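Local coordinates for epoxyqueuosine reductase (Streptococcus thermophilus, PDB 5D6S), which binds cobalamin and two iron-sulfur clusters, as a member of the QueG family of reductases with a 4Fe-4S double-cluster domain, at residues 52-58 and 81-85; 78-82 and 159-163; 94-98 and 166-172; 86-90 and 151-155. All blocks are in the same frame, centred on the assembly; numbering follows the deposited sequence.

In the fold
The four contacts gather around one side of the four-stranded antiparallel sheet and the cobalamin site beside it. Interactions 1 and 2 share R81 and I82 on helix 78-82, with centres about 7 Å apart; L57 of the first packs on V162 of the second. The side chain of L57 comes within about 3 Å of cobalamin and that of R81 within about 2 Å. R169 ties interaction 3 to interaction 1: its NH1 lies 2.8 Å from D52 O. L161 joins interactions 2 and 3 through V166 and I94. Interaction 4 lies farther out, where M155, whose side chain is about 7 Å from cobalamin, packs on A160 and L161.

Interaction 1 of 4, residues 52-58 and 81-85; sequences DDFDYLE and RIYPK
F54 and I82 tie the entry to helix 55-67 to the exit of the short helix 78-82, beside the cobalamin site. The polar link is a single backbone bond, F54 N to I82 O at 2.9 Å, bent to 140° at the hydrogen. That same carbonyl oxygen lies at the edge of the F54 ring, in its plane.

Apolar packing centres on I82, whose two branches serve different neighbours. CG2 lies 3.8 Å from F54 CB and 4.1 Å from L57 CB, while CD1 crosses the aliphatic part of E58 and also sits over one face of the Y83 ring, toward its rim. The acid end of E58 is engaged elsewhere, in a salt bridge with R62. P84, compact and rigid, sets its CG 4.0 Å from F54 CE1, at the edge of a ring whose other neighbours include R169 (cation-pi) and V166.

D53 and Y83 run side by side at the more open margin. With chi1 at 52°, D53 CG stands between its own N and carbonyl carbon, which places the carboxylate at the edge of the tyrosine, the two planes 82° apart. Here D53 OD2 is 3.8 Å from Y83 CE1.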
loop_
_atom_site.group_PDB
_atom_site.type_symbol
_atom_site.label_atom_id
_atom_site.label_comp_id
_atom_site.label_asym_id
_atom_site.label_seq_id
_atom_site.Cartn_x
_atom_site.Cartn_y
_atom_site.Cartn_z
ATOM N N ASP A 52 8.313 15.352 21.791
ATOM C CA ASP A 52 8.603 16.678 21.260
ATOM C C ASP A 52 7.961 16.774 19.902
ATOM O O ASP A 52 7.936 15.791 19.144
ATOM C CB ASP A 52 10.107 16.935 21.112
ATOM C CG ASP A 52 10.785 17.241 22.435
ATOM O OD1 ASP A 52 10.089 17.391 23.457
ATOM O OD2 ASP A 52 12.024 17.344 22.441
ATOM N N ASP A 53 7.451 17.952 19.594
ATOM C CA ASP A 53 6.777 18.114 18.342
ATOM C C ASP A 53 7.721 17.915 17.127
ATOM O O ASP A 53 8.908 17.636 17.282
ATOM C CB ASP A 53 5.968 19.416 18.320
ATOM C CG ASP A 53 6.765 20.624 18.699
ATOM O OD1 ASP A 53 7.774 20.903 18.003
ATOM O OD2 ASP A 53 6.340 21.335 19.644
ATOM N N PHE A 54 7.170 17.997 15.925
ATOM C CA PHE A 54 7.906 17.673 14.719
ATOM C C PHE A 54 7.866 18.839 13.741
ATOM O O PHE A 54 7.835 18.618 12.533
ATOM C CB PHE A 54 7.282 16.458 14.010
ATOM C CG PHE A 54 7.415 15.146 14.742
ATOM C CD1 PHE A 54 6.563 14.833 15.786
ATOM C CD2 PHE A 54 8.344 14.200 14.327
ATOM C CE1 PHE A 54 6.670 13.633 16.456
ATOM C CE2 PHE A 54 8.460 12.989 14.990
ATOM C CZ PHE A 54 7.625 12.703 16.054
ATOM N N ASP A 55 7.939 20.072 14.225
ATOM C CA ASP A 55 7.748 21.212 13.310
ATOM C C ASP A 55 8.762 21.304 12.162
ATOM O O ASP A 55 8.542 22.078 11.218
ATOM C CB ASP A 55 7.595 22.582 14.019
ATOM C CG ASP A 55 8.317 22.659 15.346
ATOM O OD1 ASP A 55 9.439 22.117 15.460
ATOM O OD2 ASP A 55 7.740 23.275 16.268
ATOM N N TYR A 56 9.844 20.519 12.193
ATOM C CA TYR A 56 10.707 20.437 10.995
ATOM C C TYR A 56 9.926 19.940 9.750
ATOM O O TYR A 56 10.250 20.318 8.626
ATOM C CB TYR A 56 11.978 19.618 11.248
ATOM C CG TYR A 56 11.871 18.109 11.234
ATOM C CD1 TYR A 56 11.509 17.406 12.372
ATOM C CD2 TYR A 56 12.205 17.377 10.088
ATOM C CE1 TYR A 56 11.450 16.019 12.365
ATOM C CE2 TYR A 56 12.146 15.981 10.067
ATOM C CZ TYR A 56 11.768 15.301 11.211
ATOM O OH TYR A 56 11.695 13.911 11.199
ATOM N N LEU A 57 8.863 19.158 9.987
ATOM C CA LEU A 57 7.953 18.671 8.941
ATOM C C LEU A 57 6.948 19.710 8.389
ATOM O O LEU A 57 6.697 19.736 7.179
ATOM C CB LEU A 57 7.192 17.448 9.448
ATOM C CG LEU A 57 8.067 16.269 9.864
ATOM C CD1 LEU A 57 7.227 15.169 10.464
ATOM C CD2 LEU A 57 8.864 15.723 8.690
ATOM N N GLU A 58 6.408 20.560 9.256
ATOM C CA GLU A 58 5.429 21.588 8.847
ATOM C C GLU A 58 5.613 22.073 7.437
ATOM O O GLU A 58 4.734 21.921 6.589
ATOM C CB GLU A 58 5.499 22.837 9.741
ATOM C CG GLU A 58 4.443 22.917 10.822
ATOM C CD GLU A 58 3.760 24.276 10.896
ATOM O OE1 GLU A 58 3.235 24.715 9.851
ATOM O OE2 GLU A 58 3.696 24.868 12.005
ATOM N N ARG A 81 -0.857 16.555 13.323
ATOM C CA ARG A 81 0.164 15.743 12.710
ATOM C C ARG A 81 1.559 15.922 13.321
ATOM O O ARG A 81 2.351 14.974 13.381
ATOM C CB ARG A 81 0.225 16.110 11.242
ATOM C CG ARG A 81 0.470 14.923 10.367
ATOM C CD ARG A 81 -0.767 14.471 9.632
ATOM N NE ARG A 81 -0.316 14.074 8.315
ATOM C CZ ARG A 81 0.284 12.927 8.008
ATOM N NH1 ARG A 81 0.689 12.738 6.765
ATOM N NH2 ARG A 81 0.455 11.963 8.898
ATOM N N ILE A 82 1.842 17.141 13.774
ATOM C CA ILE A 82 3.164 17.528 14.295
ATOM C C ILE A 82 3.221 17.729 15.824
ATOM O O ILE A 82 4.299 17.661 16.408
ATOM C CB ILE A 82 3.694 18.819 13.635
ATOM C CG1 ILE A 82 2.554 19.738 13.244
ATOM C CG2 ILE A 82 4.508 18.496 12.396
ATOM C CD1 ILE A 82 2.989 21.166 13.074
ATOM N N TYR A 83 2.075 17.956 16.465
ATOM C CA TYR A 83 2.026 18.215 17.904
ATOM C C TYR A 83 1.390 17.049 18.652
ATOM O O TYR A 83 0.166 17.037 18.861
ATOM C CB TYR A 83 1.237 19.516 18.194
ATOM C CG TYR A 83 1.798 20.762 17.523
ATOM C CD1 TYR A 83 3.157 21.071 17.609
ATOM C CD2 TYR A 83 0.972 21.633 16.816
ATOM C CE1 TYR A 83 3.689 22.201 16.997
ATOM C CE2 TYR A 83 1.490 22.763 16.198
ATOM C CZ TYR A 83 2.854 23.048 16.293
ATOM O OH TYR A 83 3.382 24.158 15.664
ATOM N N PRO A 84 2.205 16.082 19.102
ATOM C CA PRO A 84 1.696 14.885 19.785
ATOM C C PRO A 84 0.785 15.135 20.982
ATOM O O PRO A 84 -0.045 14.278 21.312
ATOM C CB PRO A 84 2.963 14.179 20.261
ATOM C CG PRO A 84 3.992 14.596 19.311
ATOM C CD PRO A 84 3.657 16.014 18.931
ATOM N N LYS A 85 0.934 16.289 21.622
ATOM C CA LYS A 85 0.124 16.595 22.801
ATOM C C LYS A 85 -1.349 16.791 22.451
ATOM O O LYS A 85 -2.217 16.621 23.309
ATOM C CB LYS A 85 0.678 17.805 23.562
ATOM C CG LYS A 85 1.943 17.496 24.348
ATOM C CD LYS A 85 2.654 18.762 24.804
ATOM C CE LYS A 85 4.137 18.499 25.047
ATOM N NZ LYS A 85 4.872 19.779 25.231
#

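Interaction 2 of 4, residues 78-82 and 159-163; sequences IEERI and GALVD
R81 and L161 bring the two backbones to 4.7 Å between their CA atoms, where the last turn of helix 78-82 passes the irregular loop between strand 152-155 and helix 163-169. The small A160 suits this close approach: its methyl fits against the helix, CB lying 3.5 Å from E80 O. L161 begins by pointing away, yet its CD2 returns to 3.4 Å from R81 O, while the same side chain also packs on strand 190-197.

R81 carries the polar contact. Its chain bends at chi2 (105°) and chi3, bringing the guanidinium alongside the loop. NH2 donates to A160 O over 3.2 Å, nearly straight at 174°. The oxygen lies in the guanidinium plane, but the donor sits above the carbonyl plane, well off a lone pair. V162 CG2 lies over one face, toward its rim, 3.7 Å from R81 NH2, so the flat cation is held at an edge and over a face at once. Beta-branched V162 also meets L57 and occupies the N-cap position of helix 163-169.

Cobalamin completes the arrangement. R81 NH1, L161 O and D163 N each form a hydrogen bond with it. With NH2 held by A160 O and NH1 by cobalamin, rotation of the guanidinium is probably restricted, and the positive charge is placed against neutral oxygen of the loop.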
loop_
_atom_site.group_PDB
_atom_site.type_symbol
_atom_site.label_atom_id
_atom_site.label_comp_id
_atom_site.label_asym_id
_atom_site.label_seq_id
_atom_site.Cartn_x
_atom_site.Cartn_y
_atom_site.Cartn_z
ATOM N N ILE A 78 -3.186 19.427 9.894
ATOM C CA ILE A 78 -1.712 19.445 9.948
ATOM C C ILE A 78 -1.158 19.619 11.363
ATOM O O ILE A 78 -0.169 18.998 11.704
ATOM C CB ILE A 78 -1.137 20.491 8.970
ATOM C CG1 ILE A 78 -1.194 19.917 7.543
ATOM C CG2 ILE A 78 0.294 20.854 9.320
ATOM C CD1 ILE A 78 -1.604 20.927 6.493
ATOM N N GLU A 79 -1.824 20.426 12.185
ATOM C CA GLU A 79 -1.424 20.601 13.594
ATOM C C GLU A 79 -1.415 19.289 14.343
ATOM O O GLU A 79 -0.436 18.970 15.010
ATOM C CB GLU A 79 -2.349 21.572 14.325
ATOM C CG GLU A 79 -2.016 23.037 14.108
ATOM C CD GLU A 79 -2.452 23.556 12.742
ATOM O OE1 GLU A 79 -3.234 22.867 12.040
ATOM O OE2 GLU A 79 -1.996 24.664 12.365
ATOM N N GLU A 80 -2.488 18.509 14.212
ATOM C CA GLU A 80 -2.582 17.195 14.898
ATOM C C GLU A 80 -1.457 16.226 14.458
ATOM O O GLU A 80 -1.154 15.225 15.124
ATOM C CB GLU A 80 -3.967 16.549 14.685
ATOM C CG GLU A 80 -5.019 17.055 15.661
ATOM C CD GLU A 80 -6.444 16.589 15.387
ATOM O OE1 GLU A 80 -7.347 17.101 16.086
ATOM O OE2 GLU A 80 -6.689 15.746 14.493
ATOM N N ARG A 81 -0.857 16.555 13.323
ATOM C CA ARG A 81 0.164 15.743 12.710
ATOM C C ARG A 81 1.559 15.922 13.321
ATOM O O ARG A 81 2.351 14.974 13.381
ATOM C CB ARG A 81 0.225 16.110 11.242
ATOM C CG ARG A 81 0.470 14.923 10.367
ATOM C CD ARG A 81 -0.767 14.471 9.632
ATOM N NE ARG A 81 -0.316 14.074 8.315
ATOM C CZ ARG A 81 0.284 12.927 8.008
ATOM N NH1 ARG A 81 0.689 12.738 6.765
ATOM N NH2 ARG A 81 0.455 11.963 8.898
ATOM N N ILE A 82 1.842 17.141 13.774
ATOM C CA ILE A 82 3.164 17.528 14.295
ATOM C C ILE A 82 3.221 17.729 15.824
ATOM O O ILE A 82 4.299 17.661 16.408
ATOM C CB ILE A 82 3.694 18.819 13.635
ATOM C CG1 ILE A 82 2.554 19.738 13.244
ATOM C CG2 ILE A 82 4.508 18.496 12.396
ATOM C CD1 ILE A 82 2.989 21.166 13.074
ATOM N N GLY A 159 -3.749 6.755 12.243
ATOM C CA GLY A 159 -3.589 7.859 13.184
ATOM C C GLY A 159 -3.053 9.136 12.523
ATOM O O GLY A 159 -2.680 9.142 11.344
ATOM N N ALA A 160 -2.953 10.204 13.324
ATOM C CA ALA A 160 -2.567 11.550 12.861
ATOM C C ALA A 160 -1.066 11.761 12.681
ATOM O O ALA A 160 -0.636 12.566 11.856
ATOM C CB ALA A 160 -3.077 12.585 13.827
ATOM N N LEU A 161 -0.266 11.027 13.418
ATOM C CA LEU A 161 1.179 11.185 13.278
ATOM C C LEU A 161 1.722 10.661 11.948
ATOM O O LEU A 161 1.130 9.783 11.305
ATOM C CB LEU A 161 1.930 10.516 14.444
ATOM C CG LEU A 161 1.613 11.132 15.814
ATOM C CD1 LEU A 161 2.447 10.438 16.871
ATOM C CD2 LEU A 161 1.848 12.633 15.838
ATOM N N VAL A 162 2.885 11.197 11.587
ATOM C CA VAL A 162 3.679 10.702 10.476
ATOM C C VAL A 162 4.450 9.482 10.986
ATOM O O VAL A 162 5.493 9.619 11.585
ATOM C CB VAL A 162 4.643 11.782 9.952
ATOM C CG1 VAL A 162 5.374 11.274 8.727
ATOM C CG2 VAL A 162 3.880 13.061 9.637
ATOM N N ASP A 163 3.906 8.289 10.761
ATOM C CA ASP A 163 4.450 7.040 11.312
ATOM C C ASP A 163 5.923 6.841 10.959
ATOM O O ASP A 163 6.665 6.125 11.626
ATOM C CB ASP A 163 3.678 5.842 10.754
ATOM C CG ASP A 163 2.262 5.754 11.274
ATOM O OD1 ASP A 163 1.847 6.654 12.051
ATOM O OD2 ASP A 163 1.566 4.775 10.896
#

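Interaction 3 of 4, residues 94-98 and 166-172; sequences IISIA and VAKRAGI
This is buried helix-on-sheet packing: I94, S96 and A98, on one face of strand 93-100, meet V166, A167, A170 and I172 at the end of helix 163-169 and just beyond it. I94 and V166 cross at about a right angle, CG2 of I94 lying 3.8 Å from CG1 of V166. Their branched methyls make an apolar contact between strand and helix.

S96 takes the middle, where the two backbones approach most closely, 5.4 Å between the CA atoms of S96 and A167. Small residues suit this place. S96 CB is 3.7 Å from A170 CB, and its OG, turned opposite the backbone N (chi1 172°), runs alongside A167, 3.3 Å from A167 CA. I172 CD1, beyond the end of the helix, also lies beside this hydroxyl.

Strand 93-100 is an inner strand of the four-stranded antiparallel sheet, between 45-50 and 190-197. Its opposite face carries I97, which packs on helix 128-144, so the sheet is covered by helices on both faces.

The helix ends in a Schellman motif, with G171 at positive phi, a conformation easy for a residue without a side chain. G171 N bonds to K168 O, and I172 N to A167 O at 2.8 Å. The turn brings I172 back to the strand, where its CG2 lies 4.1 Å from A98 CB. On the helix flank, R169 reaches the carbonyls of D52 and D53 and K168 touches cobalamin.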
loop_
_atom_site.group_PDB
_atom_site.type_symbol
_atom_site.label_atom_id
_atom_site.label_comp_id
_atom_site.label_asym_id
_atom_site.label_seq_id
_atom_site.Cartn_x
_atom_site.Cartn_y
_atom_site.Cartn_z
ATOM N N ILE A 94 7.234 8.703 23.109
ATOM C CA ILE A 94 6.549 7.924 22.056
ATOM C C ILE A 94 7.356 6.673 21.776
ATOM O O ILE A 94 8.554 6.746 21.542
ATOM C CB ILE A 94 6.419 8.698 20.716
ATOM C CG1 ILE A 94 5.547 9.949 20.883
ATOM C CG2 ILE A 94 5.804 7.808 19.653
ATOM C CD1 ILE A 94 5.600 10.911 19.713
ATOM N N ILE A 95 6.677 5.535 21.754
ATOM C CA ILE A 95 7.317 4.252 21.491
ATOM C C ILE A 95 6.942 3.794 20.095
ATOM O O ILE A 95 5.777 3.501 19.827
ATOM C CB ILE A 95 6.847 3.175 22.477
ATOM C CG1 ILE A 95 6.943 3.707 23.912
ATOM C CG2 ILE A 95 7.650 1.902 22.282
ATOM C CD1 ILE A 95 6.326 2.800 24.965
ATOM N N SER A 96 7.933 3.733 19.213
ATOM C CA SER A 96 7.724 3.286 17.850
ATOM C C SER A 96 7.949 1.797 17.772
ATOM O O SER A 96 9.013 1.334 18.169
ATOM C CB SER A 96 8.691 3.978 16.893
ATOM O OG SER A 96 8.603 3.398 15.600
ATOM N N ILE A 97 6.985 1.055 17.217
ATOM C CA ILE A 97 7.192 -0.375 16.934
ATOM C C ILE A 97 7.345 -0.671 15.440
ATOM O O ILE A 97 6.952 0.123 14.594
ATOM C CB ILE A 97 6.096 -1.274 17.529
ATOM C CG1 ILE A 97 4.748 -0.998 16.901
ATOM C CG2 ILE A 97 6.020 -1.059 19.024
ATOM C CD1 ILE A 97 3.770 -2.119 17.179
ATOM N N ALA A 98 7.982 -1.800 15.149
ATOM C CA ALA A 98 8.164 -2.278 13.795
ATOM C C ALA A 98 7.987 -3.788 13.786
ATOM O O ALA A 98 8.552 -4.478 14.631
ATOM C CB ALA A 98 9.537 -1.911 13.277
ATOM N N VAL A 166 8.326 9.319 13.044
ATOM C CA VAL A 166 8.378 8.843 14.411
ATOM C C VAL A 166 9.405 7.725 14.548
ATOM O O VAL A 166 10.258 7.773 15.422
ATOM C CB VAL A 166 6.998 8.341 14.877
ATOM C CG1 VAL A 166 7.119 7.517 16.143
ATOM C CG2 VAL A 166 6.066 9.525 15.084
ATOM N N ALA A 167 9.312 6.724 13.679
ATOM C CA ALA A 167 10.230 5.590 13.704
ATOM C C ALA A 167 11.693 5.992 13.453
ATOM O O ALA A 167 12.609 5.289 13.897
ATOM C CB ALA A 167 9.796 4.552 12.695
ATOM N N LYS A 168 11.912 7.090 12.740
ATOM C CA LYS A 168 13.264 7.610 12.571
ATOM C C LYS A 168 13.826 8.205 13.874
ATOM O O LYS A 168 14.874 7.757 14.348
ATOM C CB LYS A 168 13.345 8.656 11.464
ATOM C CG LYS A 168 14.754 9.198 11.310
ATOM C CD LYS A 168 14.906 10.174 10.170
ATOM C CE LYS A 168 15.904 11.250 10.558
ATOM N NZ LYS A 168 15.954 12.333 9.561
ATOM N N ARG A 169 13.147 9.205 14.441
ATOM C CA ARG A 169 13.547 9.743 15.756
ATOM C C ARG A 169 13.721 8.661 16.822
ATOM O O ARG A 169 14.428 8.885 17.793
ATOM C CB ARG A 169 12.569 10.790 16.318
ATOM C CG ARG A 169 12.750 12.204 15.788
ATOM C CD ARG A 169 12.459 13.296 16.823
ATOM N NE ARG A 169 11.363 12.996 17.764
ATOM C CZ ARG A 169 10.310 13.790 18.026
ATOM N NH1 ARG A 169 9.395 13.398 18.916
ATOM N NH2 ARG A 169 10.154 14.969 17.421
ATOM N N ALA A 170 13.053 7.526 16.675
ATOM C CA ALA A 170 13.152 6.471 17.671
ATOM C C ALA A 170 14.232 5.453 17.330
ATOM O O ALA A 170 14.398 4.448 18.019
ATOM C CB ALA A 170 11.806 5.789 17.846
ATOM N N GLY A 171 14.956 5.709 16.252
ATOM C CA GLY A 171 16.018 4.816 15.795
ATOM C C GLY A 171 15.566 3.411 15.423
ATOM O O GLY A 171 16.232 2.435 15.752
ATOM N N ILE A 172 14.444 3.307 14.711
ATOM C CA ILE A 172 14.039 2.019 14.095
ATOM C C ILE A 172 14.845 1.835 12.812
ATOM O O ILE A 172 15.239 0.720 12.456
ATOM C CB ILE A 172 12.513 1.934 13.801
ATOM C CG1 ILE A 172 11.783 1.298 14.976
ATOM C CG2 ILE A 172 12.212 1.067 12.580
ATOM C CD1 ILE A 172 11.788 2.139 16.223
#

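Interaction 4 of 4, residues 86-90 and 151-155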
loop_
_atom_site.group_PDB
_atom_site.type_symbol
_atom_site.label_atom_id
_atom_site.label_comp_id
_atom_site.label_asym_id
_atom_site.label_seq_id
_atom_site.Cartn_x
_atom_site.Cartn_y
_atom_site.Cartn_z
ATOM N N LEU A 86 -1.626 17.131 21.193
ATOM C CA LEU A 86 -3.011 17.222 20.712
ATOM C C LEU A 86 -3.713 15.862 20.650
ATOM O O LEU A 86 -4.922 15.798 20.689
ATOM C CB LEU A 86 -3.060 17.902 19.350
ATOM C CG LEU A 86 -2.666 19.380 19.355
ATOM C CD1 LEU A 86 -2.758 19.986 17.956
ATOM C CD2 LEU A 86 -3.547 20.176 20.302
ATOM N N SER A 87 -2.944 14.783 20.564
ATOM C CA SER A 87 -3.489 13.423 20.649
ATOM C C SER A 87 -3.558 12.881 22.082
ATOM O O SER A 87 -4.291 11.923 22.327
ATOM C CB SER A 87 -2.663 12.440 19.795
ATOM O OG SER A 87 -2.766 12.721 18.415
ATOM N N LEU A 88 -2.761 13.431 23.000
ATOM C CA LEU A 88 -2.744 12.924 24.384
ATOM C C LEU A 88 -2.842 14.002 25.507
ATOM O O LEU A 88 -3.735 13.913 26.353
ATOM C CB LEU A 88 -1.554 11.975 24.607
ATOM C CG LEU A 88 -1.563 11.119 25.896
ATOM C CD1 LEU A 88 -2.883 10.426 26.180
ATOM C CD2 LEU A 88 -0.457 10.070 25.861
ATOM N N GLU A 89 -1.942 14.989 25.528
ATOM C CA GLU A 89 -1.900 16.027 26.602
ATOM C C GLU A 89 -0.839 15.653 27.624
ATOM O O GLU A 89 0.126 16.396 27.812
ATOM C CB GLU A 89 -3.244 16.259 27.321
ATOM N N SER A 90 -0.996 14.498 28.267
ATOM C CA SER A 90 0.022 13.975 29.211
ATOM C C SER A 90 1.235 13.321 28.521
ATOM O O SER A 90 1.927 12.485 29.117
ATOM C CB SER A 90 -0.614 12.975 30.181
ATOM O OG SER A 90 -0.808 11.724 29.563
ATOM N N GLU A 151 -0.754 6.247 30.965
ATOM C CA GLU A 151 -1.691 6.761 29.963
ATOM C C GLU A 151 -1.119 6.589 28.567
ATOM O O GLU A 151 0.051 6.888 28.339
ATOM C CB GLU A 151 -2.009 8.229 30.216
ATOM C CG GLU A 151 -2.953 8.462 31.391
ATOM C CD GLU A 151 -3.534 9.872 31.425
ATOM O OE1 GLU A 151 -3.182 10.718 30.552
ATOM O OE2 GLU A 151 -4.373 10.123 32.323
ATOM N N TYR A 152 -1.951 6.119 27.634
ATOM C CA TYR A 152 -1.487 5.851 26.270
ATOM C C TYR A 152 -2.488 6.151 25.168
ATOM O O TYR A 152 -3.657 6.421 25.411
ATOM C CB TYR A 152 -1.018 4.403 26.140
ATOM C CG TYR A 152 -2.083 3.363 26.381
ATOM C CD1 TYR A 152 -2.453 3.016 27.661
ATOM C CD2 TYR A 152 -2.689 2.686 25.320
ATOM C CE1 TYR A 152 -3.407 2.038 27.886
ATOM C CE2 TYR A 152 -3.635 1.698 25.544
ATOM C CZ TYR A 152 -3.983 1.388 26.838
ATOM O OH TYR A 152 -4.951 0.455 27.090
ATOM N N LYS A 153 -1.988 6.085 23.941
ATOM C CA LYS A 153 -2.751 6.375 22.744
ATOM C C LYS A 153 -2.043 5.683 21.581
ATOM O O LYS A 153 -0.961 6.091 21.177
ATOM C CB LYS A 153 -2.827 7.892 22.565
ATOM C CG LYS A 153 -3.353 8.380 21.238
ATOM C CD LYS A 153 -4.721 7.819 20.926
ATOM C CE LYS A 153 -5.341 8.605 19.787
ATOM N NZ LYS A 153 -6.363 7.779 19.104
ATOM N N GLY A 154 -2.653 4.621 21.069
ATOM C CA GLY A 154 -2.051 3.808 20.008
ATOM C C GLY A 154 -2.404 4.276 18.606
ATOM O O GLY A 154 -3.526 4.671 18.343
ATOM N N MET A 155 -1.441 4.188 17.696
ATOM C CA MET A 155 -1.650 4.527 16.291
ATOM C C MET A 155 -1.011 3.494 15.362
ATOM O O MET A 155 0.075 3.008 15.631
ATOM C CB MET A 155 -1.059 5.906 15.989
ATOM C CG MET A 155 -1.810 7.025 16.656
ATOM S SD MET A 155 -1.030 8.584 16.256
ATOM C CE MET A 155 -2.253 9.729 16.899
#
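The carboxylate of E151 is the flat group that makes the polar contact, with S90 at one oxygen: S90 OG donates to E151 OE1 over 2.8 Å, coming from the anti side and 32° out of the carboxylate plane. The other flat group, the Y152 ring, starts from a bond directed away from segment 86-90 and meets the ring of F150 instead. E151 reaches out to the serine. S90 in turn has chi1 at 78°, OG standing between N and the carbonyl carbon, which turns the short hydroxyl toward E151 OE1.

Next along the segment, between the S90-E151 bond and the S87-M155 contact, lies L88, whose forked tip rests on the strand backbone. CD2 is 4.1 Å from E151 O, and CD1 lies 4.2 Å from Y152 O. A leucine suits this position because its two methyls can spread over consecutive peptides, and it also packs on I196 of strand 190-197.

The surface that segment 86-90 covers belongs to strand 152-155, an outermost strand of the four-stranded antiparallel sheet. Its backbone bonds go to strand 190-197 on one side. Residues 87-90 run at 157° to residues 151-155, nearly antiparallel, but touch them mainly through side chains.

At the inner end, K153 offers its aliphatic part, CG lying 3.8 Å from S87 O, while a bend at chi2 sends the amino group away from the loop. M155 is long enough to bring CE to 3.4 Å from S87 OG, with L161 packed against the same side chain.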